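Local coordinates for baculoviral IAP repeat-containing protein 2 (PDB 3M1D) that probably inhibits apoptosis and takes part in TNF-receptor signalling, where it is recruited by TRAF2, here represented by its zinc-binding BIR1 domain, at residues 74-77 with 78-81; 65-68 with 69-73; 12-15 with 16-20; 41-44 with 45-48; 29-32 with 33-37. All coordinates share one frame; numbering follows the deposited sequence.

Interaction 1 of 5, residues 74-77 with 78-81; sequences PSCS and FIQN. With ZN (zinc ion), chain C.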
loop_
_atom_site.group_PDB
_atom_site.type_symbol
_atom_site.label_atom_id
_atom_site.label_comp_id
_atom_site.label_asym_id
_atom_site.label_seq_id
_atom_site.Cartn_x
_atom_site.Cartn_y
_atom_site.Cartn_z
ATOM N N PRO A 74 4.377 12.088 4.832
ATOM C CA PRO A 74 3.249 12.619 5.607
ATOM C C PRO A 74 2.355 13.567 4.805
ATOM O O PRO A 74 1.204 13.775 5.198
ATOM C CB PRO A 74 3.925 13.416 6.737
ATOM C CG PRO A 74 5.390 13.178 6.618
ATOM C CD PRO A 74 5.670 12.653 5.259
ATOM N N SER A 75 2.862 14.137 3.709
ATOM C CA SER A 75 2.104 15.158 2.977
ATOM C C SER A 75 1.056 14.567 2.036
ATOM O O SER A 75 0.250 15.292 1.453
ATOM C CB SER A 75 3.036 16.112 2.226
ATOM O OG SER A 75 3.732 15.450 1.187
ATOM N N CYS A 76 1.064 13.244 1.909
ATOM C CA CYS A 76 0.045 12.537 1.136
ATOM C C CYS A 76 -1.341 12.799 1.706
ATOM O O CYS A 76 -1.616 12.442 2.853
ATOM C CB CYS A 76 0.322 11.030 1.151
ATOM S SG CYS A 76 -0.947 10.034 0.341
ATOM N N SER A 77 -2.215 13.410 0.907
ATOM C CA SER A 77 -3.577 13.707 1.351
ATOM C C SER A 77 -4.326 12.442 1.748
ATOM O O SER A 77 -5.113 12.450 2.692
ATOM C CB SER A 77 -4.376 14.427 0.257
ATOM O OG SER A 77 -3.789 15.665 -0.069
ATOM N N PHE A 78 -4.114 11.356 1.014
ATOM C CA PHE A 78 -4.816 10.131 1.353
ATOM C C PHE A 78 -4.421 9.650 2.753
ATOM O O PHE A 78 -5.280 9.463 3.615
ATOM C CB PHE A 78 -4.567 9.022 0.330
ATOM C CG PHE A 78 -5.099 7.688 0.764
ATOM C CD1 PHE A 78 -6.441 7.376 0.601
ATOM C CD2 PHE A 78 -4.269 6.758 1.369
ATOM C CE1 PHE A 78 -6.947 6.147 1.014
ATOM C CE2 PHE A 78 -4.769 5.529 1.786
ATOM C CZ PHE A 78 -6.110 5.226 1.610
ATOM N N ILE A 79 -3.127 9.447 2.982
ATOM C CA ILE A 79 -2.684 8.948 4.280
ATOM C C ILE A 79 -3.109 9.885 5.424
ATOM O O ILE A 79 -3.397 9.415 6.521
ATOM C CB ILE A 79 -1.158 8.637 4.336
ATOM C CG1 ILE A 79 -0.878 7.538 5.371
ATOM C CG2 ILE A 79 -0.345 9.880 4.659
ATOM C CD1 ILE A 79 -1.598 6.211 5.087
ATOM N N GLN A 80 -3.181 11.194 5.162
ATOM C CA GLN A 80 -3.624 12.152 6.180
ATOM C C GLN A 80 -5.099 11.957 6.515
ATOM O O GLN A 80 -5.500 12.016 7.678
ATOM C CB GLN A 80 -3.408 13.592 5.714
ATOM C CG GLN A 80 -1.980 14.095 5.762
ATOM C CD GLN A 80 -1.846 15.473 5.112
ATOM O OE1 GLN A 80 -0.762 16.070 5.082
ATOM N NE2 GLN A 80 -2.954 15.984 4.593
ATOM N N ASN A 81 -5.910 11.734 5.488
ATOM C CA ASN A 81 -7.343 11.585 5.686
ATOM C C ASN A 81 -7.711 10.212 6.231
ATOM O O ASN A 81 -8.704 10.053 6.941
ATOM C CB ASN A 81 -8.089 11.868 4.383
ATOM C CG ASN A 81 -8.026 13.334 3.989
ATOM O OD1 ASN A 81 -7.831 14.207 4.838
ATOM N ND2 ASN A 81 -8.187 13.612 2.696
HETATM ZN ZN ZN C . 0.525 8.353 -0.368
#
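The sulfur of C76 is gripped from two directions: it binds the zinc ion at 2.3 Å from SG, and it accepts the backbone N-H of I79, with I79 N 3.5 Å from C76 SG in a nearly straight bond (175°). C76 is thus a metal ligand and the N-cap of helix 77-83 at once. The sulfur stands opposite the backbone N (chi1 175°), which turns it over the first turn of the helix. Sharing one thiolate between a metal and a helix N-H would be expected to steady its negative charge. The carbonyl of C76 starts the helical ladder, with Q80 N 3.1 Å from C76 O; N81 N follows at 3.0 Å from S77 O. In this BIR-type zinc site the remaining ligands are C49, C52 and H69, so the cap ties the C-terminal helix to the metal. Beside the sulfur, the CG2 methyl of I79 packs on C76 at 3.8 Å from its CB, while the rest of the isoleucine leads off toward H69 and K70 of helix 65-72. F78 sends its ring away from 74-77, with only CB near C76 SG (3.8 Å), and meets F50 edge-to-face.

Interaction 2 of 5, residues 65-68 with 69-73; sequences PIQK and HKQLY. With ZN (zinc ion), chain C.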
loop_
_atom_site.group_PDB
_atom_site.type_symbol
_atom_site.label_atom_id
_atom_site.label_comp_id
_atom_site.label_asym_id
_atom_site.label_seq_id
_atom_site.Cartn_x
_atom_site.Cartn_y
_atom_site.Cartn_z
ATOM N N PRO A 65 2.036 -0.985 6.808
ATOM C CA PRO A 65 2.017 -0.131 5.615
ATOM C C PRO A 65 1.536 1.284 5.931
ATOM O O PRO A 65 2.072 2.242 5.386
ATOM C CB PRO A 65 1.035 -0.851 4.687
ATOM C CG PRO A 65 1.154 -2.291 5.076
ATOM C CD PRO A 65 1.338 -2.264 6.583
ATOM N N ILE A 66 0.563 1.418 6.827
ATOM C CA ILE A 66 0.070 2.742 7.186
ATOM C C ILE A 66 1.115 3.561 7.937
ATOM O O ILE A 66 1.291 4.754 7.660
ATOM C CB ILE A 66 -1.242 2.667 7.972
ATOM C CG1 ILE A 66 -2.375 2.292 7.026
ATOM C CG2 ILE A 66 -1.524 3.995 8.663
ATOM C CD1 ILE A 66 -3.704 2.051 7.712
ATOM N N GLN A 67 1.834 2.920 8.860
ATOM C CA GLN A 67 2.899 3.612 9.588
ATOM C C GLN A 67 4.054 4.001 8.689
ATOM O O GLN A 67 4.574 5.109 8.790
ATOM C CB GLN A 67 3.466 2.752 10.719
ATOM C CG GLN A 67 2.745 2.882 12.039
ATOM C CD GLN A 67 3.543 2.287 13.186
ATOM O OE1 GLN A 67 4.725 1.958 13.037
ATOM N NE2 GLN A 67 2.905 2.161 14.342
ATOM N N LYS A 68 4.501 3.073 7.849
ATOM C CA LYS A 68 5.600 3.398 6.947
ATOM C C LYS A 68 5.189 4.588 6.088
ATOM O O LYS A 68 5.962 5.512 5.877
ATOM C CB LYS A 68 5.972 2.207 6.053
ATOM C CG LYS A 68 6.904 1.204 6.723
ATOM C CD LYS A 68 7.599 0.325 5.685
ATOM C CE LYS A 68 8.634 -0.602 6.316
ATOM N NZ LYS A 68 9.323 -1.442 5.268
ATOM N N HIS A 69 3.950 4.548 5.622
ATOM C CA HIS A 69 3.399 5.576 4.749
ATOM C C HIS A 69 3.386 6.951 5.432
ATOM O O HIS A 69 3.868 7.935 4.869
ATOM C CB HIS A 69 1.979 5.172 4.364
ATOM C CG HIS A 69 1.461 5.851 3.139
ATOM N ND1 HIS A 69 0.395 5.359 2.417
ATOM C CD2 HIS A 69 1.863 6.976 2.503
ATOM C CE1 HIS A 69 0.160 6.154 1.389
ATOM N NE2 HIS A 69 1.039 7.138 1.416
ATOM N N LYS A 70 2.813 7.008 6.633
ATOM C CA LYS A 70 2.747 8.231 7.439
ATOM C C LYS A 70 4.122 8.809 7.721
ATOM O O LYS A 70 4.301 10.022 7.703
ATOM C CB LYS A 70 2.081 7.958 8.798
ATOM C CG LYS A 70 0.576 8.056 8.816
ATOM C CD LYS A 70 -0.014 7.272 9.994
ATOM C CE LYS A 70 0.585 7.688 11.337
ATOM N NZ LYS A 70 -0.216 7.181 12.511
ATOM N N GLN A 71 5.074 7.924 8.026
ATOM C CA GLN A 71 6.428 8.301 8.420
ATOM C C GLN A 71 7.249 8.834 7.262
ATOM O O GLN A 71 8.014 9.787 7.417
ATOM C CB GLN A 71 7.175 7.093 9.007
ATOM C CG GLN A 71 6.942 6.862 10.490
ATOM C CD GLN A 71 7.338 5.467 10.956
ATOM O OE1 GLN A 71 6.965 5.052 12.053
ATOM N NE2 GLN A 71 8.093 4.734 10.127
ATOM N N LEU A 72 7.114 8.198 6.107
ATOM C CA LEU A 72 7.985 8.522 4.988
ATOM C C LEU A 72 7.463 9.685 4.180
ATOM O O LEU A 72 8.244 10.547 3.761
ATOM C CB LEU A 72 8.197 7.305 4.088
ATOM C CG LEU A 72 8.948 6.165 4.769
ATOM C CD1 LEU A 72 8.662 4.845 4.055
ATOM C CD2 LEU A 72 10.434 6.455 4.792
ATOM N N TYR A 73 6.152 9.702 3.954
ATOM C CA TYR A 73 5.540 10.755 3.148
ATOM C C TYR A 73 4.246 11.297 3.756
ATOM O O TYR A 73 3.153 11.028 3.256
ATOM C CB TYR A 73 5.309 10.286 1.708
ATOM C CG TYR A 73 5.456 11.426 0.731
ATOM C CD1 TYR A 73 6.715 11.918 0.399
ATOM C CD2 TYR A 73 4.341 12.047 0.186
ATOM C CE1 TYR A 73 6.860 12.978 -0.478
ATOM C CE2 TYR A 73 4.475 13.111 -0.688
ATOM C CZ TYR A 73 5.734 13.578 -1.005
ATOM O OH TYR A 73 5.865 14.632 -1.870
HETATM ZN ZN ZN C . 0.525 8.353 -0.368
#
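H69 turns its imidazole off the helix by setting CG opposite the backbone N (chi1 -160°), whereas K70, Q71 and L72 hold CG opposite the carbonyl carbon, which lays them back over the carbonyls of the preceding turn. The first setting brings H69 NE2 to 2.2 Å from the zinc ion; the helix backbone itself puts H69 CB beside P65 O. The other ring nitrogen, ND1, donates to A36 O, a second-shell bond that fixes the rotation of the imidazole and points NE2 at the metal. Among the side chains laid backward, L72 places its CD1 methyl 3.3 Å from K68 O, the carbonyl that also accepts from L72 N at 2.9 Å. K70 lies across I66, its CD 3.8 Å from I66 CG2, before the chain bends at chi3 (54°). The side chains of Q71 and Q67 run side by side and point the same way on the exposed face, with their amide planes 46° apart. K68 extends away from the following turn toward D63 and W59; its ammonium forms a salt bridge with D63, and K68 also makes a cation-pi contact with W59. Backbone bonds join each residue of 65-68 to the one four positions on, the first from H69 N to P65 O at 3.0 Å. Helix 65-72 therefore has a solvent side of glutamines and a buried side of P65 and H69, the latter contributing the histidine of the zinc site of three cysteines and one histidine that is the hallmark of BIR domains.

Interaction 3 of 5, residues 12-15 with 16-20; sequences ELYR and MSTYS
Y14 and T18 cross at about a right angle, with the threonine methyl over one face of the tyrosine ring: T18 CG2 is 3.9 Å from the ring centroid and 29° off its normal, a CH-pi contact. The ring reaches it because Y14 swings CG opposite its backbone N (chi1 164°) and lies along the outside of the helix. The other branch of T18 turns inward, its OG1 donating to R15 O at 2.7 Å, in the carbonyl plane and on a lone pair, and also taking the N-H of Y40 in strand 38-40. T18 N reaches the same R15 O at 3.0 Å from well above that plane, so two donors hold one carbonyl. The hydroxyl of S17 is used the same way, its OG 2.7 Å from Y14 O. These bonds fold hydroxyls back onto the carbonyls of Y14 and R15 in helix 9-17, which packs against helix 30-35. Y19 presents its ring edge to R15 O, which lies 3.0 Å from Y19 CD2, while its hydroxyl bonds to F38 O. R15 bends at chi3 (-75°), one guanidinium face near E12 CA; NE donates to A34 O, NH2 forms a salt bridge with D8, and F50 adds a cation-pi contact.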
loop_
_atom_site.group_PDB
_atom_site.type_symbol
_atom_site.label_atom_id
_atom_site.label_comp_id
_atom_site.label_asym_id
_atom_site.label_seq_id
_atom_site.Cartn_x
_atom_site.Cartn_y
_atom_site.Cartn_z
ATOM N N GLU A 12 -9.933 1.505 -3.512
ATOM C CA GLU A 12 -9.306 0.478 -2.679
ATOM C C GLU A 12 -9.505 -0.907 -3.270
ATOM O O GLU A 12 -8.617 -1.772 -3.187
ATOM C CB GLU A 12 -9.845 0.491 -1.257
ATOM C CG GLU A 12 -9.084 -0.488 -0.363
ATOM C CD GLU A 12 -9.660 -0.597 1.032
ATOM O OE1 GLU A 12 -10.364 0.330 1.462
ATOM O OE2 GLU A 12 -9.398 -1.616 1.705
ATOM N N LEU A 13 -10.675 -1.108 -3.872
ATOM C CA LEU A 13 -11.006 -2.387 -4.489
ATOM C C LEU A 13 -10.139 -2.623 -5.709
ATOM O O LEU A 13 -9.629 -3.723 -5.902
ATOM C CB LEU A 13 -12.504 -2.478 -4.832
ATOM C CG LEU A 13 -13.407 -2.556 -3.590
ATOM C CD1 LEU A 13 -14.861 -2.347 -3.937
ATOM C CD2 LEU A 13 -13.212 -3.880 -2.844
ATOM N N TYR A 14 -9.955 -1.588 -6.527
ATOM C CA TYR A 14 -9.010 -1.685 -7.627
ATOM C C TYR A 14 -7.627 -2.036 -7.110
ATOM O O TYR A 14 -6.977 -2.929 -7.639
ATOM C CB TYR A 14 -8.930 -0.396 -8.468
ATOM C CG TYR A 14 -7.683 -0.416 -9.332
ATOM C CD1 TYR A 14 -7.581 -1.287 -10.416
ATOM C CD2 TYR A 14 -6.583 0.377 -9.024
ATOM C CE1 TYR A 14 -6.425 -1.346 -11.185
ATOM C CE2 TYR A 14 -5.420 0.323 -9.798
ATOM C CZ TYR A 14 -5.357 -0.533 -10.874
ATOM O OH TYR A 14 -4.214 -0.586 -11.644
ATOM N N ARG A 15 -7.160 -1.329 -6.082
ATOM C CA ARG A 15 -5.831 -1.634 -5.552
ATOM C C ARG A 15 -5.717 -3.117 -5.182
ATOM O O ARG A 15 -4.734 -3.769 -5.531
ATOM C CB ARG A 15 -5.470 -0.741 -4.362
ATOM C CG ARG A 15 -5.491 0.742 -4.704
ATOM C CD ARG A 15 -4.709 1.556 -3.691
ATOM N NE ARG A 15 -5.431 1.709 -2.430
ATOM C CZ ARG A 15 -6.464 2.527 -2.262
ATOM N NH1 ARG A 15 -6.926 3.248 -3.285
ATOM N NH2 ARG A 15 -7.048 2.611 -1.075
ATOM N N MET A 16 -6.714 -3.635 -4.472
ATOM C CA MET A 16 -6.744 -5.055 -4.117
ATOM C C MET A 16 -6.571 -5.957 -5.344
ATOM O O MET A 16 -5.791 -6.915 -5.323
ATOM C CB MET A 16 -8.049 -5.401 -3.392
ATOM C CG MET A 16 -8.061 -6.790 -2.763
ATOM S SD MET A 16 -6.749 -7.021 -1.542
ATOM C CE MET A 16 -6.860 -8.789 -1.268
ATOM N N SER A 17 -7.290 -5.650 -6.422
ATOM C CA SER A 17 -7.185 -6.453 -7.632
ATOM C C SER A 17 -5.763 -6.533 -8.180
ATOM O O SER A 17 -5.417 -7.508 -8.838
ATOM C CB SER A 17 -8.111 -5.925 -8.730
ATOM O OG SER A 17 -7.480 -4.864 -9.418
ATOM N N THR A 18 -4.933 -5.523 -7.931
ATOM C CA THR A 18 -3.590 -5.540 -8.509
ATOM C C THR A 18 -2.690 -6.576 -7.832
ATOM O O THR A 18 -1.599 -6.872 -8.317
ATOM C CB THR A 18 -2.876 -4.148 -8.480
ATOM O OG1 THR A 18 -2.554 -3.789 -7.132
ATOM C CG2 THR A 18 -3.734 -3.051 -9.135
ATOM N N TYR A 19 -3.136 -7.116 -6.705
ATOM C CA TYR A 19 -2.310 -8.064 -5.967
ATOM C C TYR A 19 -2.486 -9.506 -6.448
ATOM O O TYR A 19 -1.910 -10.428 -5.877
ATOM C CB TYR A 19 -2.534 -7.920 -4.456
ATOM C CG TYR A 19 -1.998 -6.600 -3.918
ATOM C CD1 TYR A 19 -0.694 -6.500 -3.433
ATOM C CD2 TYR A 19 -2.788 -5.447 -3.929
ATOM C CE1 TYR A 19 -0.198 -5.294 -2.951
ATOM C CE2 TYR A 19 -2.301 -4.242 -3.448
ATOM C CZ TYR A 19 -1.013 -4.168 -2.970
ATOM O OH TYR A 19 -0.526 -2.963 -2.504
ATOM N N SER A 20 -3.244 -9.692 -7.527
ATOM C CA SER A 20 -3.471 -11.036 -8.064
ATOM C C SER A 20 -2.155 -11.778 -8.355
ATOM O O SER A 20 -2.073 -13.000 -8.200
ATOM C CB SER A 20 -4.371 -10.994 -9.305
ATOM O OG SER A 20 -3.794 -10.208 -10.341
#

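Interaction 4 of 5, residues 41-44 with 45-48; sequences TGVN and DKVK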
loop_
_atom_site.group_PDB
_atom_site.type_symbol
_atom_site.label_atom_id
_atom_site.label_comp_id
_atom_site.label_asym_id
_atom_site.label_seq_id
_atom_site.Cartn_x
_atom_site.Cartn_y
_atom_site.Cartn_z
ATOM N N THR A 41 3.058 -2.960 -8.051
ATOM C CA THR A 41 3.705 -2.532 -9.286
ATOM C C THR A 41 3.939 -3.664 -10.278
ATOM O O THR A 41 4.169 -3.409 -11.461
ATOM C CB THR A 41 5.068 -1.903 -9.022
ATOM O OG1 THR A 41 5.949 -2.889 -8.455
ATOM C CG2 THR A 41 4.933 -0.688 -8.091
ATOM N N GLY A 42 3.893 -4.903 -9.797
ATOM C CA GLY A 42 4.152 -6.059 -10.642
ATOM C C GLY A 42 5.613 -6.460 -10.579
ATOM O O GLY A 42 6.041 -7.400 -11.246
ATOM N N VAL A 43 6.382 -5.737 -9.772
ATOM C CA VAL A 43 7.799 -6.019 -9.599
ATOM C C VAL A 43 8.114 -6.415 -8.153
ATOM O O VAL A 43 7.809 -5.674 -7.216
ATOM C CB VAL A 43 8.667 -4.801 -10.005
ATOM C CG1 VAL A 43 10.122 -4.996 -9.587
ATOM C CG2 VAL A 43 8.570 -4.564 -11.519
ATOM N N ASN A 44 8.724 -7.583 -7.978
ATOM C CA ASN A 44 9.094 -8.059 -6.641
ATOM C C ASN A 44 7.908 -7.915 -5.681
ATOM O O ASN A 44 6.802 -8.362 -5.982
ATOM C CB ASN A 44 10.339 -7.308 -6.126
ATOM C CG ASN A 44 11.568 -7.511 -7.042
ATOM O OD1 ASN A 44 11.656 -8.509 -7.750
ATOM N ND2 ASN A 44 12.503 -6.559 -7.030
ATOM N N ASP A 45 8.136 -7.288 -4.534
ATOM C CA ASP A 45 7.044 -6.982 -3.608
ATOM C C ASP A 45 6.867 -5.467 -3.485
ATOM O O ASP A 45 6.411 -4.963 -2.464
ATOM C CB ASP A 45 7.282 -7.619 -2.237
ATOM C CG ASP A 45 8.500 -7.050 -1.519
ATOM O OD1 ASP A 45 9.363 -6.423 -2.170
ATOM O OD2 ASP A 45 8.596 -7.244 -0.294
ATOM N N LYS A 46 7.215 -4.759 -4.550
ATOM C CA LYS A 46 7.202 -3.302 -4.557
ATOM C C LYS A 46 5.821 -2.764 -4.836
ATOM O O LYS A 46 5.174 -3.147 -5.806
ATOM C CB LYS A 46 8.183 -2.752 -5.597
ATOM C CG LYS A 46 8.318 -1.235 -5.553
ATOM C CD LYS A 46 9.458 -0.742 -6.423
ATOM C CE LYS A 46 9.201 -1.057 -7.888
ATOM N NZ LYS A 46 10.295 -0.514 -8.737
ATOM N N VAL A 47 5.377 -1.861 -3.977
ATOM C CA VAL A 47 4.053 -1.299 -4.086
ATOM C C VAL A 47 4.168 0.228 -4.139
ATOM O O VAL A 47 5.192 0.792 -3.771
ATOM C CB VAL A 47 3.183 -1.743 -2.888
ATOM C CG1 VAL A 47 3.096 -3.265 -2.843
ATOM C CG2 VAL A 47 3.785 -1.221 -1.590
ATOM N N LYS A 48 3.111 0.892 -4.589
ATOM C CA LYS A 48 3.159 2.320 -4.836
ATOM C C LYS A 48 1.850 2.948 -4.359
ATOM O O LYS A 48 0.781 2.382 -4.565
ATOM C CB LYS A 48 3.383 2.541 -6.341
ATOM C CG LYS A 48 3.695 3.962 -6.793
ATOM C CD LYS A 48 4.160 3.942 -8.265
ATOM C CE LYS A 48 4.175 5.326 -8.898
ATOM N NZ LYS A 48 4.122 5.247 -10.397
#
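T41 and K46 form the tight part of this hairpin connection. K46 O accepts twice, from T41 N at 3.1 Å, in the carbonyl plane, and from T41 OG1 at 2.8 Å, which comes from 45° above it. The hydroxyl is held between backbone N and carbonyl carbon (chi1 64°), where it can also accept from V43 N, 3.2 Å from T41 OG1; that bond makes an ST turn. The T41 methyl faces the strand, its CG2 4.0 Å from K48 CB. Further out, K46 N donates to V43 O at 2.9 Å and closes a type II' turn from V43 to K46. Here the packing is thin: the K46 chain leaves CE beside T41 OG1 at 3.8 Å, and in contrast to the doubly held K46 O, the side chains of V43 and N44 stand exposed to solvent at the tip. D45 points away from 41-44, its two carboxylate oxygens taking the backbone N-H groups of N58 and W59. One threonine hydroxyl acts as donor and acceptor together, which would hold its proton toward K46 O and implies a turn held by backbone and hydroxyl bonds rather than by apolar contact between 41-44 and 45-48.

Interaction 5 of 5, residues 29-32 with 33-37; sequences SERS and LARAG
Helix 30-35 is short; L33, A34, R35 and A36 each donate a backbone N-H to the carbonyl four residues earlier, the shortest bonds being 2.9 Å, for instance A34 N to E30 O. At its start S29 and S32 grip each other reciprocally: S32 N donates to S29 OG at 3.0 Å, and S32 OG donates to S29 O at 2.8 Å. With OG lodged between its own N and carbonyl carbon (chi1 73°), S32 folds back to reach that carbonyl. S29 O therefore takes two donors, S32 OG and L33 N, both from the same face of its plane. L33 lays CG 3.4 Å from S29 O, and its side chain packs on P65, Y19 and W59. On the outer surface R31 and R35 run side by side in the same direction, their guanidinium planes 31° apart; R31 CB lies over one face of the R35 group, and R31 CD is 4.0 Å from R35 NH2. Their like charges stay apart, with 5.1 Å between R31 NE and R35 NH2, and R35 has a long, weak ion pair with E12. At the far end the chain comes near the zinc site. There G37 leaves the helix with positive phi (98°), its N 3.0 Å from A34 O in one of the bonds back into the last turn, and closes it with a Schellman motif; the S29 N-cap opens it.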
loop_
_atom_site.group_PDB
_atom_site.type_symbol
_atom_site.label_atom_id
_atom_site.label_comp_id
_atom_site.label_asym_id
_atom_site.label_seq_id
_atom_site.Cartn_x
_atom_site.Cartn_y
_atom_site.Cartn_z
ATOM N N SER A 29 -0.069 -8.589 4.610
ATOM C CA SER A 29 -1.281 -8.864 3.852
ATOM C C SER A 29 -1.515 -7.846 2.735
ATOM O O SER A 29 -1.201 -6.659 2.868
ATOM C CB SER A 29 -2.509 -8.960 4.760
ATOM O OG SER A 29 -3.004 -7.684 5.107
ATOM N N GLU A 30 -2.053 -8.346 1.631
ATOM C CA GLU A 30 -2.393 -7.527 0.479
ATOM C C GLU A 30 -3.517 -6.559 0.822
ATOM O O GLU A 30 -3.527 -5.428 0.345
ATOM C CB GLU A 30 -2.811 -8.408 -0.695
ATOM C CG GLU A 30 -1.675 -9.174 -1.327
ATOM C CD GLU A 30 -1.653 -10.619 -0.907
ATOM O OE1 GLU A 30 -1.808 -10.893 0.308
ATOM O OE2 GLU A 30 -1.492 -11.479 -1.801
ATOM N N ARG A 31 -4.459 -7.002 1.651
ATOM C CA ARG A 31 -5.547 -6.134 2.069
ATOM C C ARG A 31 -5.014 -4.936 2.842
ATOM O O ARG A 31 -5.455 -3.816 2.623
ATOM C CB ARG A 31 -6.569 -6.888 2.915
ATOM C CG ARG A 31 -7.182 -8.091 2.215
ATOM C CD ARG A 31 -8.476 -8.518 2.899
ATOM N NE ARG A 31 -8.693 -9.963 2.846
ATOM C CZ ARG A 31 -8.219 -10.826 3.743
ATOM N NH1 ARG A 31 -7.487 -10.397 4.767
ATOM N NH2 ARG A 31 -8.472 -12.124 3.615
ATOM N N SER A 32 -4.061 -5.172 3.739
ATOM C CA SER A 32 -3.496 -4.074 4.513
ATOM C C SER A 32 -2.734 -3.111 3.605
ATOM O O SER A 32 -2.817 -1.900 3.763
ATOM C CB SER A 32 -2.602 -4.584 5.645
ATOM O OG SER A 32 -1.380 -5.095 5.152
ATOM N N LEU A 33 -2.011 -3.655 2.636
ATOM C CA LEU A 33 -1.305 -2.819 1.686
ATOM C C LEU A 33 -2.280 -1.925 0.935
ATOM O O LEU A 33 -2.097 -0.703 0.887
ATOM C CB LEU A 33 -0.491 -3.678 0.718
ATOM C CG LEU A 33 0.728 -4.288 1.407
ATOM C CD1 LEU A 33 1.352 -5.377 0.555
ATOM C CD2 LEU A 33 1.756 -3.184 1.733
ATOM N N ALA A 34 -3.328 -2.536 0.377
ATOM C CA ALA A 34 -4.316 -1.818 -0.420
ATOM C C ALA A 34 -5.064 -0.774 0.408
ATOM O O ALA A 34 -5.342 0.337 -0.070
ATOM C CB ALA A 34 -5.302 -2.804 -1.068
ATOM N N ARG A 35 -5.384 -1.130 1.648
ATOM C CA ARG A 35 -6.031 -0.201 2.565
ATOM C C ARG A 35 -5.137 0.992 2.873
ATOM O O ARG A 35 -5.632 2.093 3.097
ATOM C CB ARG A 35 -6.418 -0.898 3.877
ATOM C CG ARG A 35 -7.474 -1.975 3.716
ATOM C CD ARG A 35 -7.813 -2.646 5.048
ATOM N NE ARG A 35 -8.619 -3.850 4.853
ATOM C CZ ARG A 35 -8.914 -4.719 5.816
ATOM N NH1 ARG A 35 -8.470 -4.520 7.051
ATOM N NH2 ARG A 35 -9.655 -5.790 5.545
ATOM N N ALA A 36 -3.824 0.770 2.900
ATOM C CA ALA A 36 -2.885 1.864 3.165
ATOM C C ALA A 36 -2.622 2.726 1.924
ATOM O O ALA A 36 -1.807 3.640 1.964
ATOM C CB ALA A 36 -1.579 1.337 3.749
ATOM N N GLY A 37 -3.332 2.430 0.838
ATOM C CA GLY A 37 -3.262 3.225 -0.381
ATOM C C GLY A 37 -2.329 2.657 -1.426
ATOM O O GLY A 37 -2.121 3.265 -2.473
#

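Along the chain the order is interaction 3, 5, 4, 2, 1, with none enclosing another. Interactions 3 and 5 lie on successive helices, 9-17 and 30-35, which touch, their centres about 9 Å apart. Interaction 4 is the turn between the first two strands of the three-stranded antiparallel sheet, and touches interaction 3 where Y19 meets V47. Interactions 1 and 2, on helices 77-83 and 65-72, have centres about 9 Å apart and share the zinc ion. Interactions 1 and 4 lie on opposite sides of the chain's centre, about 21 Å between centres. Interaction 5, nearest the middle, touches 1, 2 and 3, consistent with one compact domain built round the zinc ion.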